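PDB 6UF3: polyisoprenyl-teichoic acid--peptidoglycan teichoic acid transferase TagV from Bacillus subtilis, which belongs to the LytR-CpsA-Psr family of bacterial cell-envelope proteins. Local coordinates for residues L84-I88 with H256-T260; R128-K132 with E141-Y146; I172-A178 with Q208-F214. All coordinates share one frame; numbering follows the deposited sequence.

Contact 1: L84-I88 with H256-T260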
ATOM      1  N   LEU A  84      14.251  -2.228   0.497  1.00 20.33           N
ATOM      2  CA  LEU A  84      13.955  -3.491  -0.171  1.00 19.18           C
ATOM      3  C   LEU A  84      14.975  -3.857  -1.235  1.00 23.86           C
ATOM      4  O   LEU A  84      14.888  -4.961  -1.795  1.00 22.41           O
ATOM      5  CB  LEU A  84      12.561  -3.444  -0.818  1.00 19.23           C
ATOM      6  CG  LEU A  84      11.393  -3.238   0.147  1.00 21.35           C
ATOM      7  CD1 LEU A  84      10.032  -3.157  -0.584  1.00 18.44           C
ATOM      8  CD2 LEU A  84      11.392  -4.308   1.227  1.00 23.82           C
ATOM      9  N   GLN A  85      15.910  -2.956  -1.541  1.00 27.04           N
ATOM     10  CA  GLN A  85      16.941  -3.186  -2.549  1.00 28.08           C
ATOM     11  C   GLN A  85      16.315  -3.604  -3.877  1.00 27.35           C
ATOM     12  O   GLN A  85      16.770  -4.528  -4.546  1.00 28.64           O
ATOM     13  CB  GLN A  85      17.968  -4.208  -2.062  1.00 30.41           C
ATOM     14  CG  GLN A  85      18.893  -3.639  -1.015  1.00 31.69           C
ATOM     15  CD  GLN A  85      19.796  -2.564  -1.576  1.00 43.54           C
ATOM     16  OE1 GLN A  85      20.714  -2.851  -2.345  1.00 48.15           O
ATOM     17  NE2 GLN A  85      19.549  -1.320  -1.188  1.00 43.68           N
ATOM     18  N   ILE A  86      15.245  -2.909  -4.244  1.00 25.55           N
ATOM     19  CA  ILE A  86      14.620  -3.055  -5.560  1.00 24.98           C
ATOM     20  C   ILE A  86      14.277  -1.672  -6.079  1.00 23.80           C
ATOM     21  O   ILE A  86      14.137  -0.717  -5.304  1.00 24.80           O
ATOM     22  CB  ILE A  86      13.351  -3.936  -5.518  1.00 26.96           C
ATOM     23  CG1 ILE A  86      12.305  -3.376  -4.542  1.00 22.98           C
ATOM     24  CG2 ILE A  86      13.704  -5.397  -5.231  1.00 27.46           C
ATOM     25  CD1 ILE A  86      10.866  -3.796  -4.879  1.00 23.12           C
ATOM     26  N   PRO A  87      14.160  -1.523  -7.391  1.00 25.08           N
ATOM     27  CA  PRO A  87      13.618  -0.275  -7.928  1.00 23.01           C
ATOM     28  C   PRO A  87      12.113  -0.214  -7.737  1.00 21.53           C
ATOM     29  O   PRO A  87      11.414  -1.230  -7.788  1.00 24.38           O
ATOM     30  CB  PRO A  87      13.996  -0.335  -9.413  1.00 29.15           C
ATOM     31  CG  PRO A  87      14.182  -1.764  -9.707  1.00 34.13           C
ATOM     32  CD  PRO A  87      14.620  -2.440  -8.448  1.00 27.65           C
ATOM     33  N   ILE A  88      11.612   1.003  -7.530  1.00 21.21           N
ATOM     34  CA  ILE A  88      10.182   1.271  -7.425  1.00 20.10           C
ATOM     35  C   ILE A  88       9.804   2.018  -8.702  1.00 20.92           C
ATOM     36  O   ILE A  88      10.092   3.209  -8.859  1.00 19.95           O
ATOM     37  CB  ILE A  88       9.818   2.082  -6.169  1.00 18.75           C
ATOM     38  CG1 ILE A  88       9.992   1.256  -4.887  1.00 22.52           C
ATOM     39  CG2 ILE A  88       8.383   2.646  -6.277  1.00 25.75           C
ATOM     40  CD1 ILE A  88       9.156  -0.032  -4.836  1.00 23.75           C
ATOM     41  N   HIS A 256      11.641 -11.945  -8.587  1.00 22.84           N
ATOM     42  CA  HIS A 256      10.379 -11.718  -9.283  1.00 22.63           C
ATOM     43  C   HIS A 256      10.528 -10.624 -10.331  1.00 25.72           C
ATOM     44  O   HIS A 256       9.959 -10.718 -11.424  1.00 26.61           O
ATOM     45  CB  HIS A 256       9.281 -11.364  -8.285  1.00 23.10           C
ATOM     46  CG  HIS A 256       7.902 -11.409  -8.872  1.00 22.09           C
ATOM     47  ND1 HIS A 256       6.978 -10.402  -8.687  1.00 20.41           N
ATOM     48  CD2 HIS A 256       7.298 -12.334  -9.655  1.00 27.14           C
ATOM     49  CE1 HIS A 256       5.860 -10.712  -9.318  1.00 21.85           C
ATOM     50  NE2 HIS A 256       6.028 -11.878  -9.914  1.00 22.66           N
ATOM     51  N   LEU A 257      11.328  -9.601 -10.033  1.00 24.57           N
ATOM     52  CA  LEU A 257      11.513  -8.475 -10.939  1.00 25.58           C
ATOM     53  C   LEU A 257      12.618  -8.693 -11.966  1.00 30.91           C
ATOM     54  O   LEU A 257      12.836  -7.814 -12.806  1.00 31.03           O
ATOM     55  CB  LEU A 257      11.814  -7.200 -10.136  1.00 19.76           C
ATOM     56  CG  LEU A 257      10.712  -6.643  -9.234  1.00 18.56           C
ATOM     57  CD1 LEU A 257      11.268  -5.541  -8.319  1.00 20.81           C
ATOM     58  CD2 LEU A 257       9.553  -6.070 -10.049  1.00 21.06           C
ATOM     59  N   ASP A 258      13.315  -9.833 -11.927  1.00 31.98           N
ATOM     60  CA  ASP A 258      14.474 -10.073 -12.790  1.00 39.38           C
ATOM     61  C   ASP A 258      15.532  -8.989 -12.591  1.00 34.57           C
ATOM     62  O   ASP A 258      16.170  -8.532 -13.542  1.00 38.43           O
ATOM     63  CB  ASP A 258      14.067 -10.173 -14.266  1.00 46.64           C
ATOM     64  CG  ASP A 258      13.143 -11.345 -14.540  1.00 56.71           C
ATOM     65  OD1 ASP A 258      13.234 -12.357 -13.815  1.00 60.80           O
ATOM     66  OD2 ASP A 258      12.329 -11.258 -15.485  1.00 58.82           O
ATOM     67  N   TYR A 259      15.718  -8.573 -11.341  1.00 32.02           N
ATOM     68  CA  TYR A 259      16.638  -7.501 -10.985  1.00 33.31           C
ATOM     69  C   TYR A 259      17.684  -8.056 -10.028  1.00 43.05           C
ATOM     70  O   TYR A 259      17.340  -8.652  -9.003  1.00 45.78           O
ATOM     71  CB  TYR A 259      15.877  -6.320 -10.353  1.00 36.47           C
ATOM     72  CG  TYR A 259      16.746  -5.211  -9.778  1.00 38.86           C
ATOM     73  CD1 TYR A 259      17.216  -4.178 -10.585  1.00 32.63           C
ATOM     74  CD2 TYR A 259      17.079  -5.189  -8.425  1.00 39.14           C
ATOM     75  CE1 TYR A 259      18.002  -3.165 -10.062  1.00 36.42           C
ATOM     76  CE2 TYR A 259      17.868  -4.180  -7.898  1.00 39.96           C
ATOM     77  CZ  TYR A 259      18.327  -3.172  -8.720  1.00 36.64           C
ATOM     78  OH  TYR A 259      19.112  -2.168  -8.190  1.00 40.95           O
ATOM     79  N   THR A 260      18.956  -7.876 -10.368  1.00 47.20           N
ATOM     80  CA  THR A 260      20.040  -8.294  -9.489  1.00 56.67           C
ATOM     81  C   THR A 260      20.706  -7.060  -8.903  1.00 61.25           C
ATOM     82  O   THR A 260      21.159  -6.195  -9.664  1.00 63.02           O
ATOM     83  CB  THR A 260      21.058  -9.149 -10.242  1.00 59.39           C
ATOM     84  OG1 THR A 260      21.889  -8.307 -11.051  1.00 61.83           O
ATOM     85  CG2 THR A 260      20.349 -10.161 -11.134  1.00 55.06           C
TER
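The ring of Y259 carries P87 on one face and the carbonyl of Q85 at its edge. P87 CD stands 3.5 Å from the centroid of the Y259 ring and only 3° off the normal, a CH-pi contact over the centre of the face, while Q85 O lies near the ring plane, 3.5 Å from Y259 CE2. Both partners belong to the loop that leads from helix 72-84 to strand 90-94. Facing them is the end of helix 243-257, closed by a Schellman motif in which D258 takes positive phi and the chain turns off toward Y259. The tyrosine CG is anti to its own nitrogen (chi1 173°), a setting that brings the ring face up against P87 CD. No hydrogen bond joins the two segments; Q85 O, besides meeting the ring edge, accepts one from Q254 of the same C-terminal helix, and P87 O is bonded to S7 OG of strand 6-13. Deeper in, the buried pair I86 and L257 adds an aliphatic patch, their side chains crossing at about a right angle. Here a single methyl does the touching: L257 CD1 sits 3.8 Å from I86 CB and 3.9 Å from both I86 CG2 and I86 CD1.

Contact 2: R128-K132 with E141-Y146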
ATOM      1  N   ARG A 128     -21.828   7.065  14.072  1.00 79.76           N
ATOM      2  CA  ARG A 128     -21.150   5.801  14.337  1.00 81.03           C
ATOM      3  C   ARG A 128     -21.288   4.845  13.156  1.00 78.95           C
ATOM      4  O   ARG A 128     -22.330   4.795  12.505  1.00 82.34           O
ATOM      5  CB  ARG A 128     -21.703   5.150  15.607  1.00 84.12           C
ATOM      6  N   ILE A 129     -20.228   4.086  12.889  1.00 69.78           N
ATOM      7  CA  ILE A 129     -20.187   3.119  11.797  1.00 64.63           C
ATOM      8  C   ILE A 129     -19.947   1.742  12.399  1.00 63.92           C
ATOM      9  O   ILE A 129     -18.894   1.501  13.003  1.00 64.75           O
ATOM     10  CB  ILE A 129     -19.095   3.461  10.770  1.00 59.35           C
ATOM     11  CG1 ILE A 129     -19.363   4.826  10.135  1.00 56.50           C
ATOM     12  CG2 ILE A 129     -19.015   2.383   9.700  1.00 57.84           C
ATOM     13  CD1 ILE A 129     -18.298   5.257   9.153  1.00 50.48           C
ATOM     14  N   TYR A 130     -20.910   0.841  12.222  1.00 62.36           N
ATOM     15  CA  TYR A 130     -20.866  -0.492  12.814  1.00 64.20           C
ATOM     16  C   TYR A 130     -20.437  -1.518  11.772  1.00 54.28           C
ATOM     17  O   TYR A 130     -20.945  -1.519  10.646  1.00 53.04           O
ATOM     18  CB  TYR A 130     -22.230  -0.865  13.400  1.00 73.44           C
ATOM     19  CG  TYR A 130     -22.745   0.135  14.414  1.00 81.28           C
ATOM     20  CD1 TYR A 130     -23.780   1.006  14.098  1.00 85.07           C
ATOM     21  CD2 TYR A 130     -22.196   0.208  15.686  1.00 85.02           C
ATOM     22  CE1 TYR A 130     -24.251   1.924  15.020  1.00 90.47           C
ATOM     23  CE2 TYR A 130     -22.655   1.125  16.613  1.00 90.90           C
ATOM     24  CZ  TYR A 130     -23.685   1.979  16.277  1.00 94.55           C
ATOM     25  OH  TYR A 130     -24.152   2.891  17.197  1.00 99.11           O
ATOM     26  N   PHE A 131     -19.505  -2.389  12.154  1.00 47.81           N
ATOM     27  CA  PHE A 131     -19.014  -3.475  11.320  1.00 43.82           C
ATOM     28  C   PHE A 131     -19.319  -4.790  12.020  1.00 47.97           C
ATOM     29  O   PHE A 131     -18.981  -4.965  13.199  1.00 50.46           O
ATOM     30  CB  PHE A 131     -17.504  -3.366  11.075  1.00 37.47           C
ATOM     31  CG  PHE A 131     -17.068  -2.074  10.429  1.00 38.69           C
ATOM     32  CD1 PHE A 131     -16.981  -1.971   9.051  1.00 36.47           C
ATOM     33  CD2 PHE A 131     -16.717  -0.976  11.200  1.00 39.82           C
ATOM     34  CE1 PHE A 131     -16.567  -0.794   8.448  1.00 32.84           C
ATOM     35  CE2 PHE A 131     -16.303   0.208  10.606  1.00 40.24           C
ATOM     36  CZ  PHE A 131     -16.227   0.300   9.227  1.00 33.60           C
ATOM     37  N   LYS A 132     -19.946  -5.712  11.292  1.00 48.16           N
ATOM     38  CA  LYS A 132     -20.280  -7.032  11.800  1.00 46.01           C
ATOM     39  C   LYS A 132     -19.372  -8.069  11.155  1.00 44.49           C
ATOM     40  O   LYS A 132     -19.108  -8.011   9.951  1.00 41.98           O
ATOM     41  CB  LYS A 132     -21.750  -7.371  11.528  1.00 51.65           C
ATOM     42  N   GLU A 141     -16.622   6.103   2.941  1.00 26.02           N
ATOM     43  CA  GLU A 141     -16.526   6.487   4.348  1.00 30.23           C
ATOM     44  C   GLU A 141     -16.322   5.265   5.240  1.00 27.45           C
ATOM     45  O   GLU A 141     -15.468   5.258   6.142  1.00 28.21           O
ATOM     46  CB  GLU A 141     -17.785   7.262   4.742  1.00 38.99           C
ATOM     47  CG  GLU A 141     -18.095   7.309   6.219  1.00 46.10           C
ATOM     48  CD  GLU A 141     -19.464   7.901   6.488  1.00 54.57           C
ATOM     49  OE1 GLU A 141     -19.584   8.755   7.389  1.00 59.75           O
ATOM     50  OE2 GLU A 141     -20.426   7.518   5.790  1.00 58.12           O
ATOM     51  N   GLU A 142     -17.083   4.200   4.982  1.00 27.39           N
ATOM     52  CA  GLU A 142     -16.936   2.985   5.772  1.00 27.72           C
ATOM     53  C   GLU A 142     -15.579   2.331   5.539  1.00 26.09           C
ATOM     54  O   GLU A 142     -14.958   1.827   6.483  1.00 26.66           O
ATOM     55  CB  GLU A 142     -18.076   2.015   5.437  1.00 28.41           C
ATOM     56  CG  GLU A 142     -19.450   2.553   5.828  1.00 30.24           C
ATOM     57  CD  GLU A 142     -20.591   1.775   5.204  1.00 30.66           C
ATOM     58  OE1 GLU A 142     -21.711   1.854   5.743  1.00 39.02           O
ATOM     59  OE2 GLU A 142     -20.369   1.089   4.183  1.00 30.67           O
ATOM     60  N   ALA A 143     -15.102   2.327   4.293  1.00 24.36           N
ATOM     61  CA  ALA A 143     -13.824   1.689   3.998  1.00 26.62           C
ATOM     62  C   ALA A 143     -12.673   2.448   4.644  1.00 24.97           C
ATOM     63  O   ALA A 143     -11.708   1.833   5.121  1.00 22.75           O
ATOM     64  CB  ALA A 143     -13.623   1.582   2.485  1.00 26.65           C
ATOM     65  N   LEU A 144     -12.773   3.781   4.692  1.00 23.37           N
ATOM     66  CA  LEU A 144     -11.769   4.583   5.392  1.00 23.91           C
ATOM     67  C   LEU A 144     -11.763   4.269   6.880  1.00 27.09           C
ATOM     68  O   LEU A 144     -10.696   4.063   7.477  1.00 25.89           O
ATOM     69  CB  LEU A 144     -12.028   6.073   5.164  1.00 24.41           C
ATOM     70  CG  LEU A 144     -11.009   7.003   5.836  1.00 25.12           C
ATOM     71  CD1 LEU A 144      -9.638   6.743   5.238  1.00 25.71           C
ATOM     72  CD2 LEU A 144     -11.393   8.474   5.704  1.00 26.32           C
ATOM     73  N   ALA A 145     -12.949   4.240   7.504  1.00 27.12           N
ATOM     74  CA  ALA A 145     -13.009   3.915   8.927  1.00 29.19           C
ATOM     75  C   ALA A 145     -12.464   2.517   9.193  1.00 34.31           C
ATOM     76  O   ALA A 145     -11.795   2.284  10.208  1.00 32.48           O
ATOM     77  CB  ALA A 145     -14.443   4.042   9.448  1.00 31.13           C
ATOM     78  N   TYR A 146     -12.752   1.574   8.292  1.00 27.58           N
ATOM     79  CA  TYR A 146     -12.208   0.225   8.394  1.00 29.19           C
ATOM     80  C   TYR A 146     -10.684   0.242   8.361  1.00 31.83           C
ATOM     81  O   TYR A 146     -10.029  -0.447   9.155  1.00 32.93           O
ATOM     82  CB  TYR A 146     -12.769  -0.625   7.249  1.00 26.22           C
ATOM     83  CG  TYR A 146     -12.483  -2.106   7.337  1.00 26.58           C
ATOM     84  CD1 TYR A 146     -13.159  -2.908   8.243  1.00 29.63           C
ATOM     85  CD2 TYR A 146     -11.543  -2.703   6.497  1.00 28.54           C
ATOM     86  CE1 TYR A 146     -12.914  -4.266   8.315  1.00 32.23           C
ATOM     87  CE2 TYR A 146     -11.285  -4.065   6.564  1.00 28.60           C
ATOM     88  CZ  TYR A 146     -11.976  -4.838   7.476  1.00 30.88           C
ATOM     89  OH  TYR A 146     -11.739  -6.187   7.563  1.00 35.12           O
TER
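I129 meets two glutamates of helix 140-148 through their aliphatic parts. Its CG1 stands beside the backbone N (chi1 -61°), with CG2 beside the carbonyl carbon, and the two branches divide the work: I129 CD1 comes within 3.6 Å of E141 CG, and I129 CG2 within 3.9 Å of E142 CG. I129 CD1 also lies 4.1 Å from A145 CB, one turn on from E141. Y130 directs its CB away from the helix, as expected one residue on in a strand. F131 then faces inward again and presents its ring edge to the helix backbone, E142 O lying near the ring plane 3.4 Å from F131 CZ. That oxygen already accepts the helical bond from Y146 N. Over one face of the F131 ring comes Y146 CD1, 4.0 Å from F131 CE1; the two rings are oblique, with planes at 50°. F131 also stacks with F117 of the neighbouring strand 117-119, and Y146 OH is bonded to Q166. Strand 129-131 and helix segment 141-146 cross at -69°. Within the LytR-CpsA-Psr family region, the contact thus belongs to an antiparallel strand pair, 117-119 with 129-131, packed on helix 140-148.

Contact 3: I172-A178 with Q208-F214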
ATOM      1  N   ILE A 172      -7.973  -5.208  -6.365  1.00 21.99           N
ATOM      2  CA  ILE A 172      -7.383  -6.052  -7.402  1.00 23.30           C
ATOM      3  C   ILE A 172      -8.408  -7.043  -7.931  1.00 23.99           C
ATOM      4  O   ILE A 172      -8.499  -7.279  -9.141  1.00 26.14           O
ATOM      5  CB  ILE A 172      -6.134  -6.773  -6.854  1.00 20.07           C
ATOM      6  CG1 ILE A 172      -5.010  -5.766  -6.605  1.00 24.56           C
ATOM      7  CG2 ILE A 172      -5.682  -7.873  -7.814  1.00 23.53           C
ATOM      8  CD1 ILE A 172      -3.844  -6.306  -5.802  1.00 25.07           C
ATOM      9  N   ASP A 173      -9.185  -7.653  -7.035  1.00 23.04           N
ATOM     10  CA  ASP A 173     -10.184  -8.625  -7.465  1.00 25.98           C
ATOM     11  C   ASP A 173     -11.260  -7.961  -8.304  1.00 31.28           C
ATOM     12  O   ASP A 173     -11.709  -8.522  -9.314  1.00 31.55           O
ATOM     13  CB  ASP A 173     -10.800  -9.324  -6.250  1.00 23.74           C
ATOM     14  CG  ASP A 173      -9.847 -10.321  -5.625  1.00 32.06           C
ATOM     15  OD1 ASP A 173      -8.974 -10.794  -6.369  1.00 32.75           O
ATOM     16  OD2 ASP A 173      -9.960 -10.615  -4.416  1.00 30.18           O
ATOM     17  N   ARG A 174     -11.679  -6.758  -7.907  1.00 33.10           N
ATOM     18  CA  ARG A 174     -12.684  -6.045  -8.685  1.00 34.64           C
ATOM     19  C   ARG A 174     -12.174  -5.749 -10.087  1.00 30.40           C
ATOM     20  O   ARG A 174     -12.860  -6.024 -11.078  1.00 37.46           O
ATOM     21  CB  ARG A 174     -13.087  -4.755  -7.979  1.00 32.07           C
ATOM     22  CG  ARG A 174     -13.931  -3.882  -8.864  1.00 48.14           C
ATOM     23  CD  ARG A 174     -15.340  -4.434  -8.914  1.00 53.21           C
ATOM     24  NE  ARG A 174     -15.947  -4.336  -7.596  1.00 61.47           N
ATOM     25  CZ  ARG A 174     -16.421  -3.203  -7.092  1.00 67.73           C
ATOM     26  NH1 ARG A 174     -16.951  -3.182  -5.877  1.00 67.90           N
ATOM     27  NH2 ARG A 174     -16.368  -2.091  -7.810  1.00 71.41           N
ATOM     28  N   MET A 175     -10.965  -5.198 -10.195  1.00 29.72           N
ATOM     29  CA  MET A 175     -10.436  -4.913 -11.524  1.00 36.43           C
ATOM     30  C   MET A 175     -10.216  -6.195 -12.323  1.00 35.64           C
ATOM     31  O   MET A 175     -10.491  -6.225 -13.526  1.00 35.87           O
ATOM     32  CB  MET A 175      -9.145  -4.089 -11.431  1.00 42.72           C
ATOM     33  CG  MET A 175      -7.849  -4.902 -11.399  1.00 56.08           C
ATOM     34  SD  MET A 175      -6.352  -3.950 -11.770  1.00 67.41           S
ATOM     35  CE  MET A 175      -5.280  -5.243 -12.381  1.00 62.31           C
ATOM     36  N   SER A 176      -9.772  -7.274 -11.676  1.00 33.49           N
ATOM     37  CA  SER A 176      -9.473  -8.492 -12.416  1.00 32.82           C
ATOM     38  C   SER A 176     -10.734  -9.157 -12.932  1.00 35.83           C
ATOM     39  O   SER A 176     -10.691  -9.825 -13.967  1.00 34.06           O
ATOM     40  CB  SER A 176      -8.695  -9.474 -11.541  1.00 31.91           C
ATOM     41  OG  SER A 176      -7.428  -8.947 -11.197  1.00 33.44           O
ATOM     42  N   SER A 177     -11.849  -8.995 -12.230  1.00 36.23           N
ATOM     43  CA  SER A 177     -13.073  -9.672 -12.632  1.00 37.46           C
ATOM     44  C   SER A 177     -13.911  -8.863 -13.612  1.00 42.95           C
ATOM     45  O   SER A 177     -14.840  -9.419 -14.207  1.00 42.72           O
ATOM     46  CB  SER A 177     -13.910 -10.027 -11.400  1.00 44.53           C
ATOM     47  OG  SER A 177     -14.319  -8.867 -10.706  1.00 48.95           O
ATOM     48  N   ALA A 178     -13.601  -7.582 -13.809  1.00 46.04           N
ATOM     49  CA  ALA A 178     -14.328  -6.760 -14.765  1.00 48.84           C
ATOM     50  C   ALA A 178     -14.044  -7.214 -16.195  1.00 50.02           C
ATOM     51  O   ALA A 178     -13.014  -7.826 -16.493  1.00 48.65           O
ATOM     52  CB  ALA A 178     -13.955  -5.287 -14.594  1.00 48.11           C
ATOM     53  N   GLN A 208      -5.084  -4.197 -16.510  1.00 26.53           N
ATOM     54  CA  GLN A 208      -6.359  -4.874 -16.300  1.00 29.53           C
ATOM     55  C   GLN A 208      -6.552  -5.982 -17.322  1.00 29.40           C
ATOM     56  O   GLN A 208      -7.033  -7.072 -16.986  1.00 29.57           O
ATOM     57  CB  GLN A 208      -7.517  -3.878 -16.378  1.00 30.43           C
ATOM     58  CG  GLN A 208      -8.845  -4.411 -15.849  1.00 33.27           C
ATOM     59  CD  GLN A 208      -9.529  -5.373 -16.814  1.00 32.47           C
ATOM     60  OE1 GLN A 208      -9.332  -5.293 -18.027  1.00 31.69           O
ATOM     61  NE2 GLN A 208     -10.330  -6.292 -16.274  1.00 34.24           N
ATOM     62  N   GLN A 209      -6.190  -5.719 -18.578  1.00 27.25           N
ATOM     63  CA  GLN A 209      -6.351  -6.754 -19.591  1.00 28.12           C
ATOM     64  C   GLN A 209      -5.426  -7.936 -19.326  1.00 26.62           C
ATOM     65  O   GLN A 209      -5.822  -9.093 -19.502  1.00 27.52           O
ATOM     66  CB  GLN A 209      -6.117  -6.171 -20.986  1.00 26.10           C
ATOM     67  CG  GLN A 209      -6.513  -7.118 -22.103  1.00 31.51           C
ATOM     68  CD  GLN A 209      -5.424  -8.129 -22.409  1.00 37.53           C
ATOM     69  OE1 GLN A 209      -4.240  -7.848 -22.214  1.00 36.59           O
ATOM     70  NE2 GLN A 209      -5.817  -9.310 -22.897  1.00 34.30           N
ATOM     71  N   ILE A 210      -4.194  -7.669 -18.886  1.00 26.41           N
ATOM     72  CA  ILE A 210      -3.244  -8.756 -18.667  1.00 26.19           C
ATOM     73  C   ILE A 210      -3.690  -9.635 -17.509  1.00 24.64           C
ATOM     74  O   ILE A 210      -3.601 -10.867 -17.573  1.00 29.28           O
ATOM     75  CB  ILE A 210      -1.838  -8.180 -18.421  1.00 28.75           C
ATOM     76  CG1 ILE A 210      -1.271  -7.579 -19.709  1.00 32.45           C
ATOM     77  CG2 ILE A 210      -0.903  -9.259 -17.871  1.00 34.30           C
ATOM     78  CD1 ILE A 210      -0.090  -6.648 -19.460  1.00 33.47           C
ATOM     79  N   TYR A 211      -4.162  -9.022 -16.428  1.00 26.28           N
ATOM     80  CA  TYR A 211      -4.570  -9.748 -15.237  1.00 25.41           C
ATOM     81  C   TYR A 211      -6.067 -10.040 -15.228  1.00 26.76           C
ATOM     82  O   TYR A 211      -6.637 -10.314 -14.169  1.00 27.68           O
ATOM     83  CB  TYR A 211      -4.139  -8.965 -13.993  1.00 25.44           C
ATOM     84  CG  TYR A 211      -2.639  -9.048 -13.799  1.00 22.18           C
ATOM     85  CD1 TYR A 211      -2.074 -10.120 -13.128  1.00 23.11           C
ATOM     86  CD2 TYR A 211      -1.788  -8.067 -14.311  1.00 24.04           C
ATOM     87  CE1 TYR A 211      -0.698 -10.220 -12.958  1.00 22.19           C
ATOM     88  CE2 TYR A 211      -0.406  -8.150 -14.139  1.00 23.62           C
ATOM     89  CZ  TYR A 211       0.127  -9.231 -13.458  1.00 23.27           C
ATOM     90  OH  TYR A 211       1.489  -9.358 -13.276  1.00 20.50           O
ATOM     91  N   SER A 212      -6.720  -9.957 -16.384  1.00 27.77           N
ATOM     92  CA  SER A 212      -8.115 -10.354 -16.463  1.00 26.65           C
ATOM     93  C   SER A 212      -8.247 -11.814 -16.052  1.00 28.54           C
ATOM     94  O   SER A 212      -7.552 -12.682 -16.582  1.00 32.93           O
ATOM     95  CB  SER A 212      -8.649 -10.153 -17.880  1.00 30.08           C
ATOM     96  OG  SER A 212      -9.991 -10.595 -17.970  1.00 36.23           O
ATOM     97  N   GLY A 213      -9.122 -12.077 -15.085  1.00 32.03           N
ATOM     98  CA  GLY A 213      -9.300 -13.420 -14.572  1.00 30.38           C
ATOM     99  C   GLY A 213      -8.368 -13.782 -13.438  1.00 29.69           C
ATOM    100  O   GLY A 213      -8.501 -14.867 -12.866  1.00 34.00           O
ATOM    101  N   PHE A 214      -7.425 -12.910 -13.096  1.00 25.01           N
ATOM    102  CA  PHE A 214      -6.580 -13.111 -11.937  1.00 27.24           C
ATOM    103  C   PHE A 214      -7.427 -13.014 -10.667  1.00 26.09           C
ATOM    104  O   PHE A 214      -8.596 -12.619 -10.695  1.00 31.64           O
ATOM    105  CB  PHE A 214      -5.459 -12.074 -11.973  1.00 23.58           C
ATOM    106  CG  PHE A 214      -4.394 -12.234 -10.919  1.00 22.89           C
ATOM    107  CD1 PHE A 214      -3.430 -13.219 -11.008  1.00 24.42           C
ATOM    108  CD2 PHE A 214      -4.324 -11.327  -9.873  1.00 22.11           C
ATOM    109  CE1 PHE A 214      -2.432 -13.324 -10.032  1.00 26.41           C
ATOM    110  CE2 PHE A 214      -3.334 -11.423  -8.905  1.00 23.27           C
ATOM    111  CZ  PHE A 214      -2.388 -12.411  -8.990  1.00 26.82           C
TER
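Two helix ends meet here, the C-terminus of helix 158-177 and the turn that follows helix 201-210, a type II beta turn running from Y211 to F214. The last carbonyls of the first helix, where the helical bonds become weak, are taken up by donors of the second segment. Q208 reaches across with its amide: Q208 NE2 bonds M175 O at 2.8 Å, almost straight (172°), the acceptor lying in the amide plane and the nitrogen nearly in line with the C=O bond. The Q208 side chain leaves the backbone with CG anti to N and then bends at chi2 (-76°), which turns Q208 NE2 to the helix end, where it also makes a weak bond of 3.1 Å to A178 O. Beside it G213 N donates to S176 O at 3.0 Å; its positive phi, which suits glycine, belongs to the type II turn. S176 also faces the turn with its side chain, S176 CB lying 3.3 Å from F214 O. S176 OG turns back to I172 O, 2.9 Å away and above the carbonyl plane, while S176 N reaches that oxygen from the other face. Apolar contacts flank these bonds, with M175 CE 4.2 Å from Y211 CB and I172 CG2 near the edge of the F214 ring. One face of that ring receives Y211 CD1. Y211 OH bonds T39 O, and I172, Y211 and F214 all touch strand 39-44, while I184 of helix 181-191 covers A178 and Q208; the junction thus ties helices 158-177 and 201-210 to a strand of the main sheet.

How the contacts relate
Contact 2 is buried, whereas contacts 1 and 3 are only partly so, each combining buried and more exposed residues. Neither contact 1 nor contact 2 has a hydrogen bond between its segments: both rely on aliphatic and aromatic surfaces. Contact 3, where two helices end, is instead carried largely by donors to backbone carbonyls. Contacts 1 and 2 lie on opposite sides of the chain's centre, their centres about 36 Å apart, while the nearest atoms of contacts 1 and 3 are about 6 Å apart without touching. Strand 39-44 is common ground: H256 of contact 1 and Y211 of contact 3 both bond T39. Contacts 2 and 3 involve the successive helices 140-148 and 158-177.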